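Local atomic coordinates of putative polyketide cyclase (Bacillus cereus, PDB entry 3K0Z), a protein that is of unknown function but has a SnoaL-like fold and may act as a lyase of the polyketide cyclase kind. Residues Q11-M16 with A40-A45; T67-R72 with D140-D145; D105-R110 with D128-K133. All blocks are in the same frame, centred on the assembly; numbering follows the deposited sequence.

Overall arrangement
Contact 1 closes first along the chain, joining the N-terminal arm to helix 30-49. Contact 2 ties the loop after strand 63-65 to strand 136-144, and contact 3 is nested inside the span it closes. Contacts 2 and 3 both reach one mixed sheet, through neighbouring strands 136-144 and 120-133. Their centres are about 14 Å apart, and both touch the second subunit. Contacts 1 and 2 lie on opposite sides of the chain's centre, with their centres about 21 Å apart. Helix 30-49 links all three: Y44 hydrogen-bonds D128 of contact 3, and F43 packs on D140 of contact 2. A long helix packed against a curved mixed sheet is as expected for the NTF2-like fold.

Contact 1 (Q11-M16 with A40-A45); sequences QLLKEM and AQRFYA
The side-chain amide of Q41 pairs with the backbone of L13. Q41 OE1 accepts the N-H of L13 at 2.8 Å, with an N-H...O angle of 163°. Q41 NE2 donates to L13 O at 3.0 Å, and this bond is more bent, at 143°. Each donor arrives in the plane of the carbonyl it meets, on a lone pair. The two bonds together fix both the position and the rotation of the amide. The Q41 chain is extended beyond CG, which carries the amide out from the helix to the arm. Q41 NE2 has a second acceptor in P17 O, so the glutamine ties the arm at two places.

The tight side of the contact surrounds this amide and runs on to A45. L12 crosses Q41 at about a right angle, with CD2 3.7 Å from OE1. M16, a selenomethionine, lies further along the helix. Its CG lies beside the backbone N (chi1 -69°), where it meets A45 CB at 3.7 Å. Its SE meets R42 CG at 3.8 Å.

The helix is 30-49, the long helix that the curved sheet of the NTF2-like fold packs against. F43 and Y44 pack on the sheet, F43 on strand 120-133 and Y44 on strands 93-103 and 120-133. Q41, R42 and A45 meet the arm instead. The 11-16 segment has no regular structure of its own.

The other side is looser. L13 CD1 lies over one face of the R42 guanidinium, toward its rim, 3.9 Å from NH2. K14 and E15 are exposed, and their CB atoms point away from the helix. The K14 side chain is not modelled beyond CG.

Contact 2 (T67-R72 with D140-D145); sequences TLPKGR and DWHLED
T67 OG1 accepts the backbone N-H of H142 at 2.9 Å, in a nearly straight bond (164°). The T67 hydroxyl sits between the backbone N and the carbonyl carbon (chi1 55°), which turns it to the strand. T67 CG2 packs instead on W141, 4.0 Å from CD1. The H142 ring is met from the loop by two more groups. P69 CD approaches its CE1 at 3.9 Å. R72 NH1 comes tip to tip with the same CE1 at 3.7 Å, the two planes only 14° apart. A water hydrogen-bonds T67 O and H142 O, each at 2.8 Å, and bridges the two backbones.

The loop follows strand 63-65, which borders strand 136-144 and is the outermost strand on that side within this chain of SnoaL-like fold. A type II turn from P69 to R72 brings the arginine back over P69, whose CG lies over the centre of the guanidinium.

The second shell holds the ring from both nitrogens. H142 ND1 donates to E144 OE2 at 2.7 Å, in the ring plane and on the syn lone pair. H142 NE2 bonds D65 OD2. R72 NE forms a salt bridge with a bound buffer molecule, which may mark a pocket. Further out, W141 stacks on H66 and makes a cation-pi contact with R110 of the second subunit.

Contact 3 (D105-R110 with D128-K133); sequences DKVTAR and DILHVK
V107 O is gripped by L130 N at 2.8 Å. I129 CA lies 3.5 Å from V107 O and adds a CA-H...O contact. V107 N returns a bond to L130 O, which makes V107 and L130 a hydrogen-bonded antiparallel pair. A109 and D128 form the next such pair. At the other end V132 N donates to D105 O at 2.9 Å, almost straight (178°).

The side chains divide between two faces. V107, A109, D128 and L130 turn to helix 30-49, where D128 OD2 hydrogen-bonds Y44 OH. On this side V107 CG2 meets V132 CG2 at 3.9 Å.

K106, T108, I129 and H131 occupy the other face. K106 bends at chi2 (-103°), which places CD near I129 CG2. K106 CE beyond it lies over the centre of the H131 ring, 4.0 Å from the centroid, in a CH-pi contact. K106 NZ forms a salt bridge with D99 OD2 of the second subunit, and H131 ND1 bonds E139. T108 OG1 is hydrogen-bonded to T108 OG1 of the second subunit.

The strands belong to the beta hairpin 106-117/120-133. One face packs on the helix and the other on the partner subunit, an arrangement consistent with the SnoaL-like, NTF2-clan fold.

Contact 1 (Q11-M16 with A40-A45)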
ATOM      1  N   GLN A  11       9.226 -19.561  10.842  1.00 26.29           N
ATOM      2  CA  GLN A  11       8.841 -19.646  12.228  1.00 25.56           C
ATOM      3  C   GLN A  11       8.693 -18.227  12.763  1.00 25.76           C
ATOM      4  O   GLN A  11       9.689 -17.484  12.894  1.00 25.64           O
ATOM      5  CB  GLN A  11       9.909 -20.390  13.005  1.00 24.84           C
ATOM      6  CG  GLN A  11       9.554 -20.622  14.426  1.00 30.83           C
ATOM      7  CD  GLN A  11      10.654 -21.374  15.167  1.00 29.48           C
ATOM      8  OE1 GLN A  11      11.157 -22.391  14.670  1.00 23.97           O
ATOM      9  NE2 GLN A  11      11.036 -20.867  16.340  1.00 26.74           N
ATOM     10  N   LEU A  12       7.456 -17.856  13.077  1.00 22.00           N
ATOM     11  CA  LEU A  12       7.143 -16.516  13.520  1.00 21.40           C
ATOM     12  C   LEU A  12       7.536 -16.269  14.967  1.00 21.19           C
ATOM     13  O   LEU A  12       7.524 -17.198  15.785  1.00 20.90           O
ATOM     14  CB  LEU A  12       5.639 -16.267  13.375  1.00 18.78           C
ATOM     15  CG  LEU A  12       5.051 -16.340  11.976  1.00 25.50           C
ATOM     16  CD1 LEU A  12       3.545 -16.310  12.107  1.00 25.09           C
ATOM     17  CD2 LEU A  12       5.570 -15.218  11.024  1.00 18.38           C
ATOM     18  N   LEU A  13       7.840 -15.003  15.276  1.00 19.62           N
ATOM     19  CA  LEU A  13       8.142 -14.599  16.629  1.00 19.69           C
ATOM     20  C   LEU A  13       6.843 -14.521  17.416  1.00 21.37           C
ATOM     21  O   LEU A  13       5.796 -14.073  16.913  1.00 19.63           O
ATOM     22  CB  LEU A  13       8.839 -13.233  16.657  1.00 21.02           C
ATOM     23  CG  LEU A  13      10.284 -13.089  16.167  1.00 19.42           C
ATOM     24  CD1 LEU A  13      10.650 -11.608  16.134  1.00 19.64           C
ATOM     25  CD2 LEU A  13      11.248 -13.879  17.014  1.00 20.64           C
ATOM     26  N   LYS A  14       6.898 -15.034  18.637  1.00 24.97           N
ATOM     27  CA  LYS A  14       5.746 -15.042  19.522  1.00 23.99           C
ATOM     28  C   LYS A  14       5.668 -13.698  20.203  1.00 24.00           C
ATOM     29  O   LYS A  14       6.637 -12.934  20.239  1.00 24.35           O
ATOM     30  CB  LYS A  14       5.847 -16.191  20.535  1.00 27.40           C
ATOM     31  CG  LYS A  14       5.646 -17.562  19.894  1.00 29.39           C
ATOM     32  N   GLU A  15       4.459 -13.386  20.659  1.00 22.93           N
ATOM     33  CA  GLU A  15       4.162 -12.180  21.386  1.00 24.79           C
ATOM     34  C   GLU A  15       4.361 -10.883  20.563  1.00 22.10           C
ATOM     35  O   GLU A  15       4.566  -9.820  21.123  1.00 23.97           O
ATOM     36  CB  GLU A  15       4.911 -12.164  22.715  1.00 25.10           C
ATOM     37  CG  GLU A  15       4.591 -13.410  23.547  1.00 23.18           C
ATOM     38  CD  GLU A  15       5.288 -13.406  24.899  1.00 33.38           C
ATOM     39  OE1 GLU A  15       5.643 -12.315  25.421  1.00 29.83           O
ATOM     40  OE2 GLU A  15       5.476 -14.512  25.444  1.00 31.82           O
HETATM   41  N   MSE A  16       4.234 -11.007  19.254  1.00 21.31           N
HETATM   42  CA  MSE A  16       4.282  -9.892  18.320  1.00 22.06           C
HETATM   43  C   MSE A  16       3.206 -10.197  17.296  1.00 21.26           C
HETATM   44  O   MSE A  16       2.772 -11.350  17.178  1.00 20.47           O
HETATM   45  CB  MSE A  16       5.649  -9.792  17.650  1.00 19.12           C
HETATM   46  CG  MSE A  16       6.693  -9.371  18.617  1.00 24.62           C
HETATM   47 SE   MSE A  16       8.347  -9.115  17.677  0.75 28.73          SE
HETATM   48  CE  MSE A  16       9.583  -8.942  19.204  1.00 25.71           C
ATOM     49  N   ALA A  40       9.470  -7.239  10.015  1.00 19.96           N
ATOM     50  CA  ALA A  40       8.078  -6.758   9.887  1.00 19.64           C
ATOM     51  C   ALA A  40       7.343  -6.952  11.185  1.00 21.39           C
ATOM     52  O   ALA A  40       6.663  -6.053  11.615  1.00 16.82           O
ATOM     53  CB  ALA A  40       7.369  -7.487   8.785  1.00 19.06           C
ATOM     54  N   GLN A  41       7.498  -8.119  11.826  1.00 21.38           N
ATOM     55  CA  GLN A  41       6.811  -8.369  13.078  1.00 21.73           C
ATOM     56  C   GLN A  41       7.219  -7.358  14.162  1.00 18.37           C
ATOM     57  O   GLN A  41       6.360  -6.842  14.898  1.00 20.79           O
ATOM     58  CB  GLN A  41       7.070  -9.771  13.562  1.00 20.69           C
ATOM     59  CG  GLN A  41       6.316 -10.860  12.848  1.00 19.88           C
ATOM     60  CD  GLN A  41       6.441 -12.158  13.587  1.00 23.89           C
ATOM     61  OE1 GLN A  41       7.378 -12.961  13.357  1.00 21.97           O
ATOM     62  NE2 GLN A  41       5.483 -12.406  14.479  1.00 19.48           N
ATOM     63  N   ARG A  42       8.518  -7.057  14.245  1.00 21.54           N
ATOM     64  CA  ARG A  42       9.021  -6.117  15.252  1.00 18.10           C
ATOM     65  C   ARG A  42       8.550  -4.723  14.948  1.00 17.49           C
ATOM     66  O   ARG A  42       8.281  -3.972  15.844  1.00 17.38           O
ATOM     67  CB  ARG A  42      10.546  -6.098  15.320  1.00 20.32           C
ATOM     68  CG  ARG A  42      11.166  -7.348  15.901  1.00 22.28           C
ATOM     69  CD  ARG A  42      12.658  -7.204  16.156  1.00 24.02           C
ATOM     70  NE  ARG A  42      13.271  -8.478  16.576  1.00 27.98           N
ATOM     71  CZ  ARG A  42      13.819  -9.380  15.746  1.00 26.52           C
ATOM     72  NH1 ARG A  42      13.917  -9.181  14.436  1.00 37.74           N
ATOM     73  NH2 ARG A  42      14.332 -10.488  16.250  1.00 38.39           N
ATOM     74  N   PHE A  43       8.508  -4.359  13.676  1.00 17.99           N
ATOM     75  CA  PHE A  43       8.051  -3.061  13.265  1.00 18.42           C
ATOM     76  C   PHE A  43       6.578  -2.892  13.657  1.00 20.06           C
ATOM     77  O   PHE A  43       6.213  -1.858  14.236  1.00 16.78           O
ATOM     78  CB  PHE A  43       8.251  -2.862  11.742  1.00 17.98           C
ATOM     79  CG  PHE A  43       8.157  -1.415  11.278  1.00 22.41           C
ATOM     80  CD1 PHE A  43       9.005  -0.435  11.792  1.00 22.40           C
ATOM     81  CD2 PHE A  43       7.288  -1.058  10.251  1.00 20.94           C
ATOM     82  CE1 PHE A  43       8.922   0.890  11.328  1.00 21.89           C
ATOM     83  CE2 PHE A  43       7.263   0.262   9.762  1.00 19.64           C
ATOM     84  CZ  PHE A  43       8.068   1.211  10.306  1.00 22.80           C
ATOM     85  N   TYR A  44       5.728  -3.881  13.381  1.00 19.68           N
ATOM     86  CA  TYR A  44       4.313  -3.741  13.796  1.00 17.83           C
ATOM     87  C   TYR A  44       4.094  -3.983  15.307  1.00 17.46           C
ATOM     88  O   TYR A  44       3.134  -3.440  15.856  1.00 18.25           O
ATOM     89  CB  TYR A  44       3.322  -4.458  12.852  1.00 21.77           C
ATOM     90  CG  TYR A  44       3.568  -3.892  11.477  1.00 19.38           C
ATOM     91  CD1 TYR A  44       3.237  -2.574  11.187  1.00 18.05           C
ATOM     92  CD2 TYR A  44       4.263  -4.616  10.528  1.00 23.17           C
ATOM     93  CE1 TYR A  44       3.596  -1.968   9.980  1.00 18.93           C
ATOM     94  CE2 TYR A  44       4.588  -4.038   9.290  1.00 17.65           C
ATOM     95  CZ  TYR A  44       4.248  -2.716   9.037  1.00 19.31           C
ATOM     96  OH  TYR A  44       4.602  -2.145   7.853  1.00 25.05           O
ATOM     97  N   ALA A  45       4.972  -4.731  15.974  1.00 19.40           N
ATOM     98  CA  ALA A  45       4.985  -4.759  17.464  1.00 18.59           C
ATOM     99  C   ALA A  45       5.215  -3.347  18.028  1.00 20.63           C
ATOM    100  O   ALA A  45       4.579  -2.953  18.992  1.00 18.97           O
ATOM    101  CB  ALA A  45       6.024  -5.740  18.024  1.00 21.11           C
TER

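Contact 2 (T67-R72 with D140-D145)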
ATOM      1  N   THR A  67       7.720   8.866   2.682  1.00 22.31           N
ATOM      2  CA  THR A  67       6.352   9.371   2.585  1.00 20.31           C
ATOM      3  C   THR A  67       5.919   9.895   3.970  1.00 21.20           C
ATOM      4  O   THR A  67       4.979   9.417   4.579  1.00 21.97           O
ATOM      5  CB  THR A  67       5.454   8.225   2.119  1.00 21.62           C
ATOM      6  OG1 THR A  67       5.622   7.118   3.010  1.00 16.59           O
ATOM      7  CG2 THR A  67       5.796   7.744   0.678  1.00 17.43           C
ATOM      8  N   LEU A  68       6.620  10.920   4.430  1.00 21.81           N
ATOM      9  CA  LEU A  68       6.574  11.327   5.815  1.00 23.81           C
ATOM     10  C   LEU A  68       5.307  12.110   6.039  1.00 27.63           C
ATOM     11  O   LEU A  68       5.109  13.091   5.350  1.00 29.88           O
ATOM     12  CB  LEU A  68       7.839  12.142   6.063  1.00 25.66           C
ATOM     13  CG  LEU A  68       8.422  12.424   7.415  1.00 28.03           C
ATOM     14  CD1 LEU A  68       8.763  11.109   8.205  1.00 18.58           C
ATOM     15  CD2 LEU A  68       9.639  13.336   7.171  1.00 19.91           C
ATOM     16  N   PRO A  69       4.395  11.647   6.937  1.00 30.90           N
ATOM     17  CA  PRO A  69       3.200  12.452   7.239  1.00 33.52           C
ATOM     18  C   PRO A  69       3.532  13.886   7.666  1.00 34.63           C
ATOM     19  O   PRO A  69       4.618  14.133   8.223  1.00 31.68           O
ATOM     20  CB  PRO A  69       2.550  11.677   8.380  1.00 34.02           C
ATOM     21  CG  PRO A  69       2.959  10.287   8.167  1.00 31.39           C
ATOM     22  CD  PRO A  69       4.370  10.378   7.681  1.00 31.48           C
ATOM     23  N   LYS A  70       2.654  14.849   7.338  1.00 38.21           N
ATOM     24  CA  LYS A  70       2.957  16.247   7.695  1.00 38.81           C
ATOM     25  C   LYS A  70       3.037  16.275   9.214  1.00 37.38           C
ATOM     26  O   LYS A  70       2.176  15.681   9.895  1.00 37.82           O
ATOM     27  CB  LYS A  70       1.899  17.255   7.208  1.00 39.68           C
ATOM     28  N   GLY A  71       4.093  16.908   9.719  1.00 36.23           N
ATOM     29  CA  GLY A  71       4.302  17.032  11.154  1.00 36.62           C
ATOM     30  C   GLY A  71       5.186  15.949  11.762  1.00 35.66           C
ATOM     31  O   GLY A  71       5.701  16.124  12.871  1.00 37.13           O
ATOM     32  N   ARG A  72       5.359  14.827  11.070  1.00 29.52           N
ATOM     33  CA  ARG A  72       6.194  13.772  11.612  1.00 26.56           C
ATOM     34  C   ARG A  72       7.657  14.082  11.291  1.00 25.36           C
ATOM     35  O   ARG A  72       7.985  14.330  10.150  1.00 26.56           O
ATOM     36  CB  ARG A  72       5.836  12.417  11.026  1.00 23.00           C
ATOM     37  CG  ARG A  72       6.612  11.336  11.697  1.00 21.36           C
ATOM     38  CD  ARG A  72       6.364  10.040  11.073  1.00 20.83           C
ATOM     39  NE  ARG A  72       5.025   9.588  11.399  1.00 20.37           N
ATOM     40  CZ  ARG A  72       4.535   8.402  11.101  1.00 16.85           C
ATOM     41  NH1 ARG A  72       5.277   7.498  10.489  1.00 23.94           N
ATOM     42  NH2 ARG A  72       3.280   8.107  11.447  1.00 29.33           N
ATOM     43  N   ASP A 140      11.149   3.228   3.967  1.00 18.58           N
ATOM     44  CA  ASP A 140       9.822   2.790   3.665  1.00 18.50           C
ATOM     45  C   ASP A 140       9.003   3.831   2.941  1.00 18.74           C
ATOM     46  O   ASP A 140       9.390   5.002   2.837  1.00 22.43           O
ATOM     47  CB  ASP A 140       9.109   2.207   4.899  1.00 20.10           C
ATOM     48  CG  ASP A 140       8.636   3.267   5.894  1.00 24.49           C
ATOM     49  OD1 ASP A 140       9.153   4.373   5.849  1.00 23.65           O
ATOM     50  OD2 ASP A 140       7.729   2.986   6.723  1.00 30.04           O
ATOM     51  N   TRP A 141       7.878   3.343   2.442  1.00 15.95           N
ATOM     52  CA  TRP A 141       6.836   4.094   1.754  1.00 17.89           C
ATOM     53  C   TRP A 141       5.549   3.539   2.319  1.00 17.67           C
ATOM     54  O   TRP A 141       5.288   2.343   2.229  1.00 21.08           O
ATOM     55  CB  TRP A 141       6.859   3.849   0.247  1.00 19.77           C
ATOM     56  CG  TRP A 141       8.126   4.166  -0.442  1.00 15.53           C
ATOM     57  CD1 TRP A 141       8.400   5.282  -1.198  1.00 20.89           C
ATOM     58  CD2 TRP A 141       9.286   3.310  -0.571  1.00 20.50           C
ATOM     59  NE1 TRP A 141       9.639   5.170  -1.738  1.00 15.92           N
ATOM     60  CE2 TRP A 141      10.204   3.976  -1.374  1.00 19.32           C
ATOM     61  CE3 TRP A 141       9.607   2.042  -0.098  1.00 20.72           C
ATOM     62  CZ2 TRP A 141      11.473   3.441  -1.678  1.00 22.57           C
ATOM     63  CZ3 TRP A 141      10.859   1.503  -0.404  1.00 20.64           C
ATOM     64  CH2 TRP A 141      11.781   2.219  -1.164  1.00 20.00           C
ATOM     65  N   HIS A 142       4.701   4.398   2.876  1.00 21.90           N
ATOM     66  CA  HIS A 142       3.538   3.888   3.558  1.00 20.69           C
ATOM     67  C   HIS A 142       2.402   4.883   3.495  1.00 20.53           C
ATOM     68  O   HIS A 142       2.597   6.099   3.265  1.00 20.53           O
ATOM     69  CB  HIS A 142       3.912   3.612   5.020  1.00 23.93           C
ATOM     70  CG  HIS A 142       4.264   4.843   5.791  1.00 22.11           C
ATOM     71  ND1 HIS A 142       3.359   5.498   6.599  1.00 21.66           N
ATOM     72  CD2 HIS A 142       5.416   5.553   5.857  1.00 23.39           C
ATOM     73  CE1 HIS A 142       3.948   6.541   7.153  1.00 23.88           C
ATOM     74  NE2 HIS A 142       5.194   6.603   6.713  1.00 20.92           N
ATOM     75  N   LEU A 143       1.204   4.367   3.707  1.00 18.35           N
ATOM     76  CA  LEU A 143      -0.011   5.216   3.702  1.00 19.76           C
ATOM     77  C   LEU A 143      -1.042   4.635   4.654  1.00 20.98           C
ATOM     78  O   LEU A 143      -1.290   3.422   4.631  1.00 19.39           O
ATOM     79  CB  LEU A 143      -0.531   5.238   2.271  1.00 22.19           C
ATOM     80  CG  LEU A 143      -1.318   6.387   1.712  1.00 26.40           C
ATOM     81  CD1 LEU A 143      -0.794   7.773   2.140  1.00 27.20           C
ATOM     82  CD2 LEU A 143      -1.305   6.187   0.176  1.00 24.98           C
ATOM     83  N   GLU A 144      -1.571   5.480   5.525  1.00 23.92           N
ATOM     84  CA  GLU A 144      -2.608   5.093   6.485  1.00 20.94           C
ATOM     85  C   GLU A 144      -3.834   5.780   5.983  1.00 23.42           C
ATOM     86  O   GLU A 144      -3.729   6.876   5.415  1.00 23.49           O
ATOM     87  CB  GLU A 144      -2.275   5.590   7.889  1.00 20.88           C
ATOM     88  CG  GLU A 144      -1.065   4.916   8.532  1.00 23.71           C
ATOM     89  CD  GLU A 144       0.278   5.380   7.976  1.00 28.07           C
ATOM     90  OE1 GLU A 144       0.575   6.579   8.102  1.00 30.20           O
ATOM     91  OE2 GLU A 144       1.027   4.514   7.449  1.00 26.99           O
ATOM     92  N   ASP A 145      -4.994   5.170   6.154  1.00 22.13           N
ATOM     93  CA  ASP A 145      -6.243   5.797   5.642  1.00 22.78           C
ATOM     94  C   ASP A 145      -6.709   6.860   6.648  1.00 23.52           C
ATOM     95  O   ASP A 145      -7.658   6.665   7.383  1.00 20.89           O
ATOM     96  CB  ASP A 145      -7.295   4.705   5.348  1.00 21.88           C
ATOM     97  CG  ASP A 145      -8.552   5.243   4.680  1.00 24.52           C
ATOM     98  OD1 ASP A 145      -8.612   6.452   4.376  1.00 20.06           O
ATOM     99  OD2 ASP A 145      -9.479   4.437   4.462  1.00 25.10           O
TER
HETATM  100  O   HOH W   1       2.296   8.683   4.339  1.00 25.26           O

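Contact 3 (D105-R110 with D128-K133)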
ATOM      1  N   ASP A 105      14.269  -7.836  -1.818  1.00 17.44           N
ATOM      2  CA  ASP A 105      14.619  -7.139  -0.587  1.00 17.66           C
ATOM      3  C   ASP A 105      13.462  -6.293  -0.064  1.00 17.84           C
ATOM      4  O   ASP A 105      13.694  -5.427   0.770  1.00 21.37           O
ATOM      5  CB  ASP A 105      15.792  -6.201  -0.851  1.00 20.47           C
ATOM      6  CG  ASP A 105      17.054  -6.928  -1.142  1.00 27.29           C
ATOM      7  OD1 ASP A 105      17.227  -8.059  -0.631  1.00 38.35           O
ATOM      8  OD2 ASP A 105      17.885  -6.347  -1.872  1.00 44.50           O
ATOM      9  N   LYS A 106      12.233  -6.576  -0.508  1.00 18.04           N
ATOM     10  CA  LYS A 106      11.061  -5.754  -0.201  1.00 18.40           C
ATOM     11  C   LYS A 106       9.984  -6.557   0.530  1.00 22.12           C
ATOM     12  O   LYS A 106       9.808  -7.776   0.319  1.00 19.85           O
ATOM     13  CB  LYS A 106      10.500  -5.119  -1.493  1.00 19.89           C
ATOM     14  CG  LYS A 106      11.424  -4.099  -2.223  1.00 20.54           C
ATOM     15  CD  LYS A 106      11.052  -2.672  -2.027  1.00 24.34           C
ATOM     16  CE  LYS A 106      12.050  -1.719  -2.721  1.00 20.70           C
ATOM     17  NZ  LYS A 106      11.921  -1.542  -4.199  1.00 22.65           N
ATOM     18  N   VAL A 107       9.292  -5.880   1.445  1.00 22.89           N
ATOM     19  CA  VAL A 107       8.165  -6.486   2.164  1.00 18.79           C
ATOM     20  C   VAL A 107       6.976  -5.534   2.035  1.00 21.06           C
ATOM     21  O   VAL A 107       7.106  -4.363   2.309  1.00 21.92           O
ATOM     22  CB  VAL A 107       8.473  -6.699   3.680  1.00 18.65           C
ATOM     23  CG1 VAL A 107       7.217  -7.243   4.443  1.00 16.87           C
ATOM     24  CG2 VAL A 107       9.600  -7.653   3.868  1.00 19.01           C
ATOM     25  N   THR A 108       5.827  -6.034   1.605  1.00 19.78           N
ATOM     26  CA  THR A 108       4.604  -5.234   1.640  1.00 16.90           C
ATOM     27  C   THR A 108       3.783  -5.740   2.791  1.00 20.15           C
ATOM     28  O   THR A 108       3.580  -6.953   2.891  1.00 17.82           O
ATOM     29  CB  THR A 108       3.782  -5.431   0.390  1.00 21.72           C
ATOM     30  OG1 THR A 108       4.589  -5.113  -0.765  1.00 20.51           O
ATOM     31  CG2 THR A 108       2.531  -4.533   0.460  1.00 21.40           C
ATOM     32  N   ALA A 109       3.333  -4.835   3.647  1.00 19.06           N
ATOM     33  CA  ALA A 109       2.437  -5.178   4.743  1.00 19.73           C
ATOM     34  C   ALA A 109       1.121  -4.449   4.585  1.00 18.02           C
ATOM     35  O   ALA A 109       1.124  -3.230   4.293  1.00 16.68           O
ATOM     36  CB  ALA A 109       3.079  -4.818   6.153  1.00 15.26           C
ATOM     37  N   ARG A 110       0.016  -5.173   4.802  1.00 17.53           N
ATOM     38  CA  ARG A 110      -1.281  -4.556   4.890  1.00 17.00           C
ATOM     39  C   ARG A 110      -1.725  -4.679   6.343  1.00 15.87           C
ATOM     40  O   ARG A 110      -1.829  -5.800   6.887  1.00 16.55           O
ATOM     41  CB  ARG A 110      -2.296  -5.226   3.959  1.00 17.83           C
ATOM     42  CG  ARG A 110      -3.689  -4.672   4.034  1.00 17.64           C
ATOM     43  CD  ARG A 110      -4.608  -5.199   2.889  1.00 18.36           C
ATOM     44  NE  ARG A 110      -4.877  -6.634   2.944  1.00 19.83           N
ATOM     45  CZ  ARG A 110      -5.798  -7.203   3.703  1.00 22.61           C
ATOM     46  NH1 ARG A 110      -6.510  -6.497   4.553  1.00 21.91           N
ATOM     47  NH2 ARG A 110      -5.977  -8.516   3.637  1.00 21.64           N
ATOM     48  N   ASP A 128       2.072  -0.606   3.736  1.00 21.17           N
ATOM     49  CA  ASP A 128       3.443  -0.149   3.828  1.00 20.40           C
ATOM     50  C   ASP A 128       4.307  -0.982   2.927  1.00 22.29           C
ATOM     51  O   ASP A 128       4.097  -2.189   2.812  1.00 21.36           O
ATOM     52  CB  ASP A 128       4.044  -0.349   5.219  1.00 24.64           C
ATOM     53  CG  ASP A 128       3.319   0.389   6.342  1.00 30.03           C
ATOM     54  OD1 ASP A 128       2.233   1.005   6.137  1.00 37.89           O
ATOM     55  OD2 ASP A 128       3.879   0.374   7.470  1.00 36.92           O
ATOM     56  N   ILE A 129       5.294  -0.345   2.322  1.00 18.99           N
ATOM     57  CA  ILE A 129       6.329  -1.038   1.562  1.00 20.39           C
ATOM     58  C   ILE A 129       7.638  -0.782   2.328  1.00 19.68           C
ATOM     59  O   ILE A 129       8.051   0.374   2.523  1.00 21.50           O
ATOM     60  CB  ILE A 129       6.469  -0.526   0.129  1.00 23.23           C
ATOM     61  CG1 ILE A 129       5.185  -0.837  -0.662  1.00 25.51           C
ATOM     62  CG2 ILE A 129       7.703  -1.188  -0.527  1.00 15.47           C
ATOM     63  CD1 ILE A 129       5.055  -0.047  -1.953  1.00 21.81           C
ATOM     64  N   LEU A 130       8.257  -1.870   2.752  1.00 17.37           N
ATOM     65  CA  LEU A 130       9.501  -1.825   3.525  1.00 19.11           C
ATOM     66  C   LEU A 130      10.681  -2.348   2.710  1.00 21.38           C
ATOM     67  O   LEU A 130      10.558  -3.376   2.077  1.00 21.14           O
ATOM     68  CB  LEU A 130       9.340  -2.703   4.747  1.00 19.27           C
ATOM     69  CG  LEU A 130       8.120  -2.540   5.648  1.00 18.14           C
ATOM     70  CD1 LEU A 130       8.152  -3.713   6.655  1.00 23.60           C
ATOM     71  CD2 LEU A 130       8.005  -1.201   6.370  1.00 19.27           C
ATOM     72  N   HIS A 131      11.818  -1.650   2.755  1.00 20.65           N
ATOM     73  CA  HIS A 131      13.059  -2.122   2.157  1.00 19.85           C
ATOM     74  C   HIS A 131      13.886  -2.687   3.308  1.00 20.72           C
ATOM     75  O   HIS A 131      14.150  -1.984   4.300  1.00 18.33           O
ATOM     76  CB  HIS A 131      13.793  -0.982   1.535  1.00 20.47           C
ATOM     77  CG  HIS A 131      14.693  -1.367   0.410  1.00 28.65           C
ATOM     78  ND1 HIS A 131      15.247  -0.429  -0.435  1.00 34.95           N
ATOM     79  CD2 HIS A 131      15.100  -2.576  -0.044  1.00 26.19           C
ATOM     80  CE1 HIS A 131      15.984  -1.049  -1.343  1.00 43.62           C
ATOM     81  NE2 HIS A 131      15.911  -2.353  -1.126  1.00 37.99           N
ATOM     82  N   VAL A 132      14.260  -3.954   3.203  1.00 21.98           N
ATOM     83  CA  VAL A 132      14.985  -4.650   4.286  1.00 23.21           C
ATOM     84  C   VAL A 132      16.355  -5.085   3.811  1.00 24.96           C
ATOM     85  O   VAL A 132      16.431  -5.668   2.754  1.00 26.65           O
ATOM     86  CB  VAL A 132      14.242  -5.918   4.728  1.00 22.11           C
ATOM     87  CG1 VAL A 132      14.898  -6.509   6.002  1.00 18.32           C
ATOM     88  CG2 VAL A 132      12.758  -5.617   4.955  1.00 23.67           C
ATOM     89  N   LYS A 133      17.412  -4.758   4.566  1.00 23.61           N
ATOM     90  CA  LYS A 133      18.773  -5.145   4.232  1.00 23.46           C
ATOM     91  C   LYS A 133      19.357  -5.798   5.472  1.00 25.19           C
ATOM     92  O   LYS A 133      19.309  -5.227   6.549  1.00 27.46           O
ATOM     93  CB  LYS A 133      19.611  -3.937   3.832  1.00 24.80           C
TER
HETATM   94  O   HOH W   2      16.826  -8.248   2.563  1.00 31.78           O